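Side-chain contacts in glutamine cyclotransferase (Xanthomonas campestris, PDB 3MBR), which probably catalyses the cyclisation of N-terminal glutamine to pyroglutamate as a calcium-binding five-bladed beta-propeller glutaminyl cyclase: residues N153-E156 / E161-A164; M119-G122 / I126-L129; I140-G145 / A173-A178; I209-D212 / R217-V220. The protein carries 1 engineered substitution. One frame throughout, in Å; residues are numbered along the deposited sequence.

Contact 1: residues N153-E156 / E161-A164. With CA (calcium ion), chain B.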
loop_
_atom_site.group_PDB
_atom_site.type_symbol
_atom_site.label_atom_id
_atom_site.label_comp_id
_atom_site.label_asym_id
_atom_site.label_seq_id
_atom_site.Cartn_x
_atom_site.Cartn_y
_atom_site.Cartn_z
ATOM N N ASN A 153 -4.697 -5.812 0.682
ATOM C CA ASN A 153 -4.151 -5.273 1.931
ATOM C C ASN A 153 -3.193 -4.072 1.547
ATOM O O ASN A 153 -2.674 -3.386 2.489
ATOM C CB ASN A 153 -3.369 -6.333 2.836
ATOM C CG ASN A 153 -1.993 -6.746 2.225
ATOM O OD1 ASN A 153 -1.750 -6.550 1.080
ATOM N ND2 ASN A 153 -1.117 -7.306 2.997
ATOM N N GLU A 154 -2.901 -3.815 0.235
ATOM C CA GLU A 154 -2.077 -2.634 -0.098
ATOM C C GLU A 154 -2.371 -2.192 -1.497
ATOM O O GLU A 154 -2.644 -3.042 -2.380
ATOM C CB GLU A 154 -0.582 -3.040 0.051
ATOM C CG GLU A 154 0.475 -2.025 -0.450
ATOM C CD GLU A 154 0.527 -0.628 0.194
ATOM O OE1 GLU A 154 1.542 0.083 0.002
ATOM O OE2 GLU A 154 -0.525 -0.201 0.777
ATOM N N LEU A 155 -2.308 -0.869 -1.719
ATOM C CA LEU A 155 -2.575 -0.287 -3.051
ATOM C C LEU A 155 -1.434 0.610 -3.475
ATOM O O LEU A 155 -0.701 1.189 -2.596
ATOM C CB LEU A 155 -3.802 0.646 -2.944
ATOM C CG LEU A 155 -5.144 -0.069 -2.608
ATOM C CD1 LEU A 155 -6.265 0.985 -2.530
ATOM C CD2 LEU A 155 -5.509 -1.151 -3.577
ATOM N N GLU A 156 -1.308 0.800 -4.793
ATOM C CA GLU A 156 -0.398 1.826 -5.265
ATOM C C GLU A 156 -0.862 2.205 -6.675
ATOM O O GLU A 156 -1.073 1.310 -7.527
ATOM C CB GLU A 156 1.025 1.286 -5.316
ATOM C CG GLU A 156 2.062 2.380 -5.675
ATOM C CD GLU A 156 2.167 3.490 -4.651
ATOM O OE1 GLU A 156 2.957 4.418 -4.957
ATOM O OE2 GLU A 156 1.580 3.422 -3.540
ATOM N N GLU A 161 -2.975 2.977 -13.608
ATOM C CA GLU A 161 -3.589 1.726 -13.190
ATOM C C GLU A 161 -3.458 1.619 -11.689
ATOM O O GLU A 161 -2.592 2.265 -11.073
ATOM C CB GLU A 161 -2.866 0.531 -13.808
ATOM C CG GLU A 161 -3.176 0.466 -15.291
ATOM C CD GLU A 161 -2.495 -0.658 -16.023
ATOM O OE1 GLU A 161 -3.150 -1.323 -16.800
ATOM O OE2 GLU A 161 -1.292 -0.853 -15.839
ATOM N N LEU A 162 -4.315 0.796 -11.116
ATOM C CA LEU A 162 -4.246 0.551 -9.672
ATOM C C LEU A 162 -3.552 -0.812 -9.433
ATOM O O LEU A 162 -4.033 -1.832 -9.968
ATOM C CB LEU A 162 -5.662 0.610 -9.069
ATOM C CG LEU A 162 -5.859 0.337 -7.587
ATOM C CD1 LEU A 162 -5.119 1.465 -6.821
ATOM C CD2 LEU A 162 -7.291 0.381 -7.266
ATOM N N LEU A 163 -2.472 -0.846 -8.679
ATOM C CA LEU A 163 -1.892 -2.122 -8.256
ATOM C C LEU A 163 -2.450 -2.416 -6.877
ATOM O O LEU A 163 -2.520 -1.537 -5.988
ATOM C CB LEU A 163 -0.384 -2.050 -8.127
ATOM C CG LEU A 163 0.440 -1.859 -9.427
ATOM C CD1 LEU A 163 1.919 -2.078 -9.226
ATOM C CD2 LEU A 163 -0.064 -2.566 -10.586
ATOM N N ALA A 164 -2.837 -3.658 -6.656
ATOM C CA ALA A 164 -3.379 -4.070 -5.340
ATOM C C ALA A 164 -2.785 -5.403 -4.955
ATOM O O ALA A 164 -2.818 -6.365 -5.744
ATOM C CB ALA A 164 -4.923 -4.223 -5.451
HETATM CA CA CA B . 1.423 2.041 -1.536
HETATM O O HOH W 1 0.048 3.769 -0.533
#
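Leu155 faces Ala164 in a non-hydrogen-bonded pair of this antiparallel hairpin, and Glu156 faces Leu163 in the next, hydrogen-bonded pair; the short strand axes come within 4.7 Å and run 155° apart. Two backbone bonds close the Glu156-Leu163 pair, the straighter being Leu163 N to Glu156 O at 2.8 Å. At the neighbouring pair the carbonyls of Glu154 and Leu163 take CA-H...O contacts from Ala164 and Leu155. On the Leu155-Ala164 face, CG of Leu155 lies beside the backbone N (chi1 -66°), and branch CD2 reaches the methyl CB of Ala164 at 3.6 Å. CD1 of Leu162 touches the same leucine nearer its backbone, 4.2 Å from Leu155 CB. Strands 152-158 and 161-166 are the first two of a four-stranded propeller blade, the first lying next to the calcium ion. Glu154 and Glu156 both bend at chi2, near +60°, which brings their carboxylates round from two alternate positions on one strand to the same metal. Each gives one oxygen, Glu154 OE1 at 2.5 Å from the calcium and Glu156 OE2 at 2.4 Å; between them in sequence, Leu155 O binds it through the main chain at 2.5 Å. A water, Leu26 O and Ile209 O complete the site. The second oxygen of Glu156, OE1, accepts from the backbone N of Phe211, fixing the rotation of a carboxylate whose other oxygen holds the metal. Glu154 OE2 turns back for a weak bond from Leu155 N, at 3.1 Å.

Contact 2: residues M119-G122 / I126-L129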
loop_
_atom_site.group_PDB
_atom_site.type_symbol
_atom_site.label_atom_id
_atom_site.label_comp_id
_atom_site.label_asym_id
_atom_site.label_seq_id
_atom_site.Cartn_x
_atom_site.Cartn_y
_atom_site.Cartn_z
ATOM N N MET A 119 -9.289 3.942 -1.715
ATOM C CA MET A 119 -9.218 3.238 -0.426
ATOM C C MET A 119 -9.749 1.784 -0.569
ATOM O O MET A 119 -10.839 1.513 -1.071
ATOM C CB MET A 119 -10.174 3.982 0.558
ATOM C CG MET A 119 -10.268 3.338 1.855
ATOM S SD MET A 119 -11.256 4.279 3.058
ATOM C CE MET A 119 -11.679 3.050 4.345
ATOM N N SER A 120 -8.957 0.867 -0.045
ATOM C CA SER A 120 -9.369 -0.551 0.183
ATOM C C SER A 120 -9.930 -0.700 1.633
ATOM O O SER A 120 -9.320 -0.212 2.588
ATOM C CB SER A 120 -8.151 -1.496 0.049
ATOM O OG SER A 120 -8.598 -2.821 0.557
ATOM N N ASP A 121 -10.984 -1.517 1.842
ATOM C CA ASP A 121 -11.600 -1.732 3.172
ATOM C C ASP A 121 -11.726 -3.253 3.414
ATOM O O ASP A 121 -12.502 -3.728 4.268
ATOM C CB ASP A 121 -12.942 -1.004 3.250
ATOM C CG ASP A 121 -13.949 -1.536 2.217
ATOM O OD1 ASP A 121 -13.651 -2.478 1.448
ATOM O OD2 ASP A 121 -15.048 -1.040 2.203
ATOM N N GLY A 122 -10.941 -4.005 2.646
ATOM C CA GLY A 122 -10.958 -5.520 2.721
ATOM C C GLY A 122 -11.987 -6.163 1.801
ATOM O O GLY A 122 -11.994 -7.409 1.625
ATOM N N ILE A 126 -13.370 -0.804 -4.081
ATOM C CA ILE A 126 -12.466 0.311 -3.729
ATOM C C ILE A 126 -13.233 1.660 -3.768
ATOM O O ILE A 126 -13.946 1.981 -4.747
ATOM C CB ILE A 126 -11.359 0.388 -4.772
ATOM C CG1 ILE A 126 -10.505 -0.889 -4.800
ATOM C CG2 ILE A 126 -10.476 1.640 -4.621
ATOM C CD1 ILE A 126 -9.620 -0.924 -5.858
ATOM N N ARG A 127 -13.070 2.413 -2.689
ATOM C CA ARG A 127 -13.728 3.735 -2.548
ATOM C C ARG A 127 -12.835 4.815 -3.175
ATOM O O ARG A 127 -11.628 4.898 -2.932
ATOM C CB ARG A 127 -13.980 4.041 -1.088
ATOM C CG ARG A 127 -14.649 2.905 -0.244
ATOM C CD ARG A 127 -14.733 3.277 1.259
ATOM N NE ARG A 127 -15.175 2.186 2.150
ATOM C CZ ARG A 127 -15.333 2.240 3.486
ATOM N NH1 ARG A 127 -15.205 3.372 4.192
ATOM N NH2 ARG A 127 -15.690 1.115 4.157
ATOM N N LYS A 128 -13.469 5.724 -3.914
ATOM C CA LYS A 128 -12.736 6.879 -4.469
ATOM C C LYS A 128 -13.131 8.099 -3.616
ATOM O O LYS A 128 -14.330 8.403 -3.474
ATOM C CB LYS A 128 -13.125 7.029 -5.920
ATOM C CG LYS A 128 -12.357 8.009 -6.765
ATOM C CD LYS A 128 -12.881 7.878 -8.266
ATOM C CE LYS A 128 -12.112 8.679 -9.281
ATOM N NZ LYS A 128 -12.940 8.942 -10.553
ATOM N N LEU A 129 -12.137 8.771 -3.039
ATOM C CA LEU A 129 -12.405 9.823 -2.055
ATOM C C LEU A 129 -11.919 11.165 -2.521
ATOM O O LEU A 129 -10.876 11.266 -3.192
ATOM C CB LEU A 129 -11.695 9.493 -0.729
ATOM C CG LEU A 129 -11.885 8.085 -0.108
ATOM C CD1 LEU A 129 -11.065 7.995 1.199
ATOM C CD2 LEU A 129 -13.336 7.781 0.162
#
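Met119 and Arg127 run side by side in the same direction, each extended, from a hydrogen-bonded antiparallel pair whose CA atoms are 5.0 Å apart. With the methionine fully stretched (chi1 176°, chi2 175°), SD passes Arg127 CD at 4.0 Å and the terminal CE settles over one face of the guanidinium, offset toward its rim and 3.5 Å from NH1. Asp121 arrives from another direction: its side chain crosses that of Arg127 at about a right angle, and the carboxylate and guanidinium planes stand 85° apart. Both bonds of the salt bridge fall on a single oxygen. OD2 meets NH2 of Arg127 at 3.0 Å with its anti lone pair, while NE of Arg127, 3.2 Å from OD2, approaches from above the carboxylate plane. The other oxygen of Asp121, OD1, is bonded to Thr123 OG1, and Arg127 NH2 also donates to Pro104 O, so each charged group has a second partner. Leu129 crosses Met119 obliquely, its CD1 4.2 Å from SD. In the backbone, Met119 N to Arg127 O, 2.8 Å, and the return bond from Arg127 N to Met119 O hold the strands together. This is a beta hairpin formed by the two middle strands, 117-120 and 125-129, of a propeller blade.

Contact 3: residues I140-G145 / A173-A178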
loop_
_atom_site.group_PDB
_atom_site.type_symbol
_atom_site.label_atom_id
_atom_site.label_comp_id
_atom_site.label_asym_id
_atom_site.label_seq_id
_atom_site.Cartn_x
_atom_site.Cartn_y
_atom_site.Cartn_z
ATOM N N ILE A 140 -14.931 1.664 -7.403
ATOM C CA ILE A 140 -14.508 0.734 -8.437
ATOM C C ILE A 140 -14.757 -0.647 -7.856
ATOM O O ILE A 140 -14.176 -1.016 -6.788
ATOM C CB ILE A 140 -12.983 0.844 -8.761
ATOM C CG1 ILE A 140 -12.644 2.207 -9.417
ATOM C CG2 ILE A 140 -12.539 -0.309 -9.711
ATOM C CD1 ILE A 140 -11.162 2.593 -9.302
ATOM N N LYS A 141 -15.576 -1.445 -8.559
ATOM C CA LYS A 141 -15.736 -2.840 -8.181
ATOM C C LYS A 141 -14.715 -3.651 -8.941
ATOM O O LYS A 141 -14.700 -3.641 -10.155
ATOM C CB LYS A 141 -17.129 -3.334 -8.545
ATOM C CG LYS A 141 -17.507 -4.573 -7.772
ATOM C CD LYS A 141 -16.870 -5.886 -8.268
ATOM C CE LYS A 141 -17.747 -7.084 -7.823
ATOM N NZ LYS A 141 -17.786 -7.191 -6.314
ATOM N N VAL A 142 -13.804 -4.284 -8.196
ATOM C CA VAL A 142 -12.708 -4.997 -8.804
ATOM C C VAL A 142 -13.118 -6.444 -9.081
ATOM O O VAL A 142 -13.610 -7.149 -8.226
ATOM C CB VAL A 142 -11.507 -4.960 -7.894
ATOM C CG1 VAL A 142 -10.315 -5.584 -8.598
ATOM C CG2 VAL A 142 -11.199 -3.495 -7.533
ATOM N N THR A 143 -12.863 -6.851 -10.290
ATOM C CA THR A 143 -13.089 -8.285 -10.676
ATOM C C THR A 143 -11.922 -8.901 -11.412
ATOM O O THR A 143 -11.171 -8.204 -12.101
ATOM C CB THR A 143 -14.377 -8.492 -11.513
ATOM O OG1 THR A 143 -14.340 -7.682 -12.722
ATOM C CG2 THR A 143 -15.641 -8.146 -10.636
ATOM N N ALA A 144 -11.729 -10.203 -11.230
ATOM C CA ALA A 144 -10.704 -10.938 -12.002
ATOM C C ALA A 144 -11.355 -12.106 -12.683
ATOM O O ALA A 144 -11.881 -12.987 -11.986
ATOM C CB ALA A 144 -9.608 -11.419 -11.024
ATOM N N GLY A 145 -11.343 -12.055 -14.011
ATOM C CA GLY A 145 -12.071 -13.011 -14.857
ATOM C C GLY A 145 -13.500 -13.060 -14.374
ATOM O O GLY A 145 -14.117 -14.150 -14.436
ATOM N N ALA A 173 -2.422 -7.605 -8.251
ATOM C CA ALA A 173 -3.312 -7.411 -9.378
ATOM C C ALA A 173 -3.039 -6.054 -10.006
ATOM O O ALA A 173 -2.993 -5.046 -9.274
ATOM C CB ALA A 173 -4.728 -7.425 -8.851
ATOM N N ARG A 174 -2.863 -5.966 -11.343
ATOM C CA ARG A 174 -2.866 -4.654 -12.043
ATOM C C ARG A 174 -4.292 -4.476 -12.513
ATOM O O ARG A 174 -4.796 -5.324 -13.291
ATOM C CB ARG A 174 -1.945 -4.704 -13.252
ATOM C CG ARG A 174 -0.624 -4.623 -12.924
ATOM C CD ARG A 174 0.288 -4.731 -14.202
ATOM N NE ARG A 174 -0.224 -3.964 -15.322
ATOM C CZ ARG A 174 -0.366 -4.282 -16.639
ATOM N NH1 ARG A 174 -0.948 -3.384 -17.421
ATOM N NH2 ARG A 174 0.070 -5.398 -17.278
ATOM N N ILE A 175 -4.930 -3.422 -12.041
ATOM C CA ILE A 175 -6.363 -3.126 -12.276
ATOM C C ILE A 175 -6.570 -1.937 -13.199
ATOM O O ILE A 175 -5.998 -0.874 -12.971
ATOM C CB ILE A 175 -7.097 -2.876 -10.922
ATOM C CG1 ILE A 175 -6.967 -4.138 -10.018
ATOM C CG2 ILE A 175 -8.613 -2.493 -11.056
ATOM C CD1 ILE A 175 -7.084 -3.797 -8.546
ATOM N N ASP A 176 -7.429 -2.131 -14.195
ATOM C CA ASP A 176 -7.855 -1.022 -15.080
ATOM C C ASP A 176 -8.880 -0.234 -14.282
ATOM O O ASP A 176 -9.937 -0.730 -13.947
ATOM C CB ASP A 176 -8.501 -1.612 -16.355
ATOM C CG ASP A 176 -9.060 -0.569 -17.268
ATOM O OD1 ASP A 176 -9.185 0.580 -16.850
ATOM O OD2 ASP A 176 -9.438 -0.928 -18.401
ATOM N N PRO A 177 -8.571 1.027 -13.878
ATOM C CA PRO A 177 -9.553 1.654 -12.979
ATOM C C PRO A 177 -10.878 2.057 -13.642
ATOM O O PRO A 177 -11.896 2.213 -12.942
ATOM C CB PRO A 177 -8.839 2.947 -12.516
ATOM C CG PRO A 177 -7.818 3.222 -13.539
ATOM C CD PRO A 177 -7.410 1.868 -14.156
ATOM N N ALA A 178 -10.869 2.196 -14.960
ATOM C CA ALA A 178 -12.096 2.529 -15.688
ATOM C C ALA A 178 -13.139 1.377 -15.657
ATOM O O ALA A 178 -14.339 1.649 -15.646
ATOM C CB ALA A 178 -11.762 2.945 -17.098
#
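Ile140 and Val142 meet Pro177 and Ile175 in a mainly apolar contact between two sheets, with no hydrogen bond passing directly from one segment to the other. The backbones stay well apart: the nearest CA atoms, those of Ile140 and Pro177, are 6.8 Å from each other, beyond the spacing of paired strands, and side chains bridge the gap. Ile140 lies alongside Pro177, pointing the same way. Its CG1 rests 3.6 Å from Pro177 O, and its terminal CD1 touches the flank of the proline ring at CB, 4.0 Å away. Strand 136-144 belongs to one blade of the beta-propeller and strand 171-175 to the next, so these residues pack the outer part of one blade against its neighbour. The second pair meets differently, Val142 and Ile175 crossing at about a right angle. Branch CG1 of Val142, anti to the backbone N (chi1 -174°), is the one presented, 3.7 Å from Ile175 CD1 and 3.9 Å from Ile175 CG1. Just beyond Ile175 the chain leaves the strand through an Asx turn in which Asp176 OD1 accepts from Ala178 N at 3.0 Å, the N-H reaching the oxygen from above the carboxylate plane; the turn encloses Pro177. Near the apolar patch, the backbone of Thr143 bonds to that of Gly180 and Val182, a polar link between the same two blades.

Contact 4: residues I209-D212 / R217-V220. With CA (calcium ion), chain B.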
loop_
_atom_site.group_PDB
_atom_site.type_symbol
_atom_site.label_atom_id
_atom_site.label_comp_id
_atom_site.label_asym_id
_atom_site.label_seq_id
_atom_site.Cartn_x
_atom_site.Cartn_y
_atom_site.Cartn_z
ATOM N N ILE A 209 3.704 -1.357 -1.305
ATOM C CA ILE A 209 3.985 -1.206 -2.727
ATOM C C ILE A 209 4.155 0.294 -2.944
ATOM O O ILE A 209 3.187 1.038 -2.663
ATOM C CB ILE A 209 2.850 -1.748 -3.635
ATOM C CG1 ILE A 209 2.586 -3.239 -3.319
ATOM C CG2 ILE A 209 3.288 -1.525 -5.081
ATOM C CD1 ILE A 209 1.264 -3.724 -3.943
ATOM N N ALA A 210 5.304 0.749 -3.410
ATOM C CA ALA A 210 5.525 2.179 -3.568
ATOM C C ALA A 210 6.078 2.507 -4.981
ATOM O O ALA A 210 7.028 1.857 -5.398
ATOM C CB ALA A 210 6.477 2.733 -2.519
ATOM N N PHE A 211 5.577 3.507 -5.638
ATOM C CA PHE A 211 6.032 3.844 -6.950
ATOM C C PHE A 211 6.668 5.236 -6.948
ATOM O O PHE A 211 6.084 6.228 -6.411
ATOM C CB PHE A 211 4.834 3.821 -7.913
ATOM C CG PHE A 211 5.230 4.079 -9.313
ATOM C CD1 PHE A 211 6.152 3.275 -9.958
ATOM C CD2 PHE A 211 4.644 5.130 -10.026
ATOM C CE1 PHE A 211 6.514 3.487 -11.300
ATOM C CE2 PHE A 211 4.968 5.325 -11.413
ATOM C CZ PHE A 211 5.907 4.530 -12.008
ATOM N N ASP A 212 7.898 5.305 -7.455
ATOM C CA ASP A 212 8.612 6.572 -7.689
ATOM C C ASP A 212 8.297 6.953 -9.124
ATOM O O ASP A 212 8.884 6.378 -10.041
ATOM C CB ASP A 212 10.104 6.283 -7.493
ATOM C CG ASP A 212 11.008 7.393 -8.023
ATOM O OD1 ASP A 212 12.246 7.186 -7.946
ATOM O OD2 ASP A 212 10.531 8.446 -8.501
ATOM N N ARG A 217 10.341 3.827 -10.748
ATOM C CA ARG A 217 10.836 2.703 -9.925
ATOM C C ARG A 217 9.693 2.182 -9.071
ATOM O O ARG A 217 9.072 2.983 -8.321
ATOM C CB ARG A 217 11.996 3.161 -9.019
ATOM C CG ARG A 217 13.181 3.769 -9.805
ATOM C CD ARG A 217 14.369 4.016 -8.915
ATOM N NE ARG A 217 14.084 5.043 -7.933
ATOM C CZ ARG A 217 14.879 5.331 -6.899
ATOM N NH1 ARG A 217 16.075 4.682 -6.757
ATOM N NH2 ARG A 217 14.539 6.286 -6.069
ATOM N N LEU A 218 9.533 0.872 -9.040
ATOM C CA LEU A 218 8.491 0.216 -8.266
ATOM C C LEU A 218 9.155 -0.537 -7.126
ATOM O O LEU A 218 10.055 -1.364 -7.390
ATOM C CB LEU A 218 7.714 -0.720 -9.187
ATOM C CG LEU A 218 6.524 -1.397 -8.491
ATOM C CD1 LEU A 218 5.537 -0.408 -7.977
ATOM C CD2 LEU A 218 5.850 -2.365 -9.514
ATOM N N PHE A 219 8.746 -0.303 -5.860
ATOM C CA PHE A 219 9.351 -0.972 -4.721
ATOM C C PHE A 219 8.295 -1.812 -3.981
ATOM O O PHE A 219 7.143 -1.386 -3.828
ATOM C CB PHE A 219 9.829 0.105 -3.726
ATOM C CG PHE A 219 10.863 1.047 -4.320
ATOM C CD1 PHE A 219 12.171 0.627 -4.595
ATOM C CD2 PHE A 219 10.502 2.352 -4.600
ATOM C CE1 PHE A 219 13.099 1.537 -5.105
ATOM C CE2 PHE A 219 11.413 3.222 -5.117
ATOM C CZ PHE A 219 12.701 2.818 -5.379
ATOM N N VAL A 220 8.726 -2.961 -3.457
ATOM C CA VAL A 220 7.847 -3.773 -2.653
ATOM C C VAL A 220 8.546 -4.248 -1.367
ATOM O O VAL A 220 9.765 -4.567 -1.402
ATOM C CB VAL A 220 7.279 -5.012 -3.422
ATOM C CG1 VAL A 220 6.494 -4.581 -4.625
ATOM C CG2 VAL A 220 8.340 -5.940 -3.889
HETATM CA CA CA B . 1.423 2.041 -1.536
HETATM O O HOH W 1 0.048 3.769 -0.533
#
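Asp212 and Arg217 join by a salt bridge and two backbone bonds at the turn end of a beta hairpin, strands 206-212 and 217-222, in the propeller blade that the N-terminal strand 9-16 completes on its outer edge, the "velcro" closure of the ring. One carboxylate oxygen serves both guanidinium donors: OD1 of Asp212 lies 2.8 Å from NE of Arg217 and 3.1 Å from its NH2, each met on the anti side, with the two flat groups turned 77° against each other. A bend at chi3 (-66°) swings the guanidinium round to this oxygen. His215 ND1, in the connecting turn, also bonds to OD1. In the main chain, Asp212 N reaches Arg217 O at 2.7 Å and is almost straight, and Ala210 and Phe219 exchange a second pair of bonds further along. Phe219 lies on the same face of the sheet as the salt bridge and directs its ring edge at the guanidinium, CZ of Phe219 standing 3.6 Å above the guanidinium plane of Arg217, over its centre, in a T-shaped arrangement. On the other face Ile209 and Leu218 lie side by side, CG2 of the isoleucine 3.8 Å from CD1 of the leucine, while Phe211 passes its ring along the partner strand, CD1 being 3.4 Å from Arg217 O. Strand 206-212 is the inner strand of the blade, and its contribution to the calcium site is a main-chain oxygen: Ile209 O binds the ion at 2.3 Å.

How the contacts relate
Along the chain contact 2 comes first, then contact 1, which lies between the two segments of contact 3, and finally contact 4. Three of the propeller's five blades take part. Contact 2 belongs to the blade that also supplies segment 140-145; contact 1 shares its sheet with segment 173-178, so contact 3 spans the two blades. The centre of contact 1 is about 6 Å from the chain centre, and the centres of the other three lie about 10 or 11 Å from that of contact 1. The centres of contacts 2 and 4 are about 20 Å apart, on opposite sides of the chain centre. Calcium and one water connect contacts 1 and 4, tying inner strands of separate blades together.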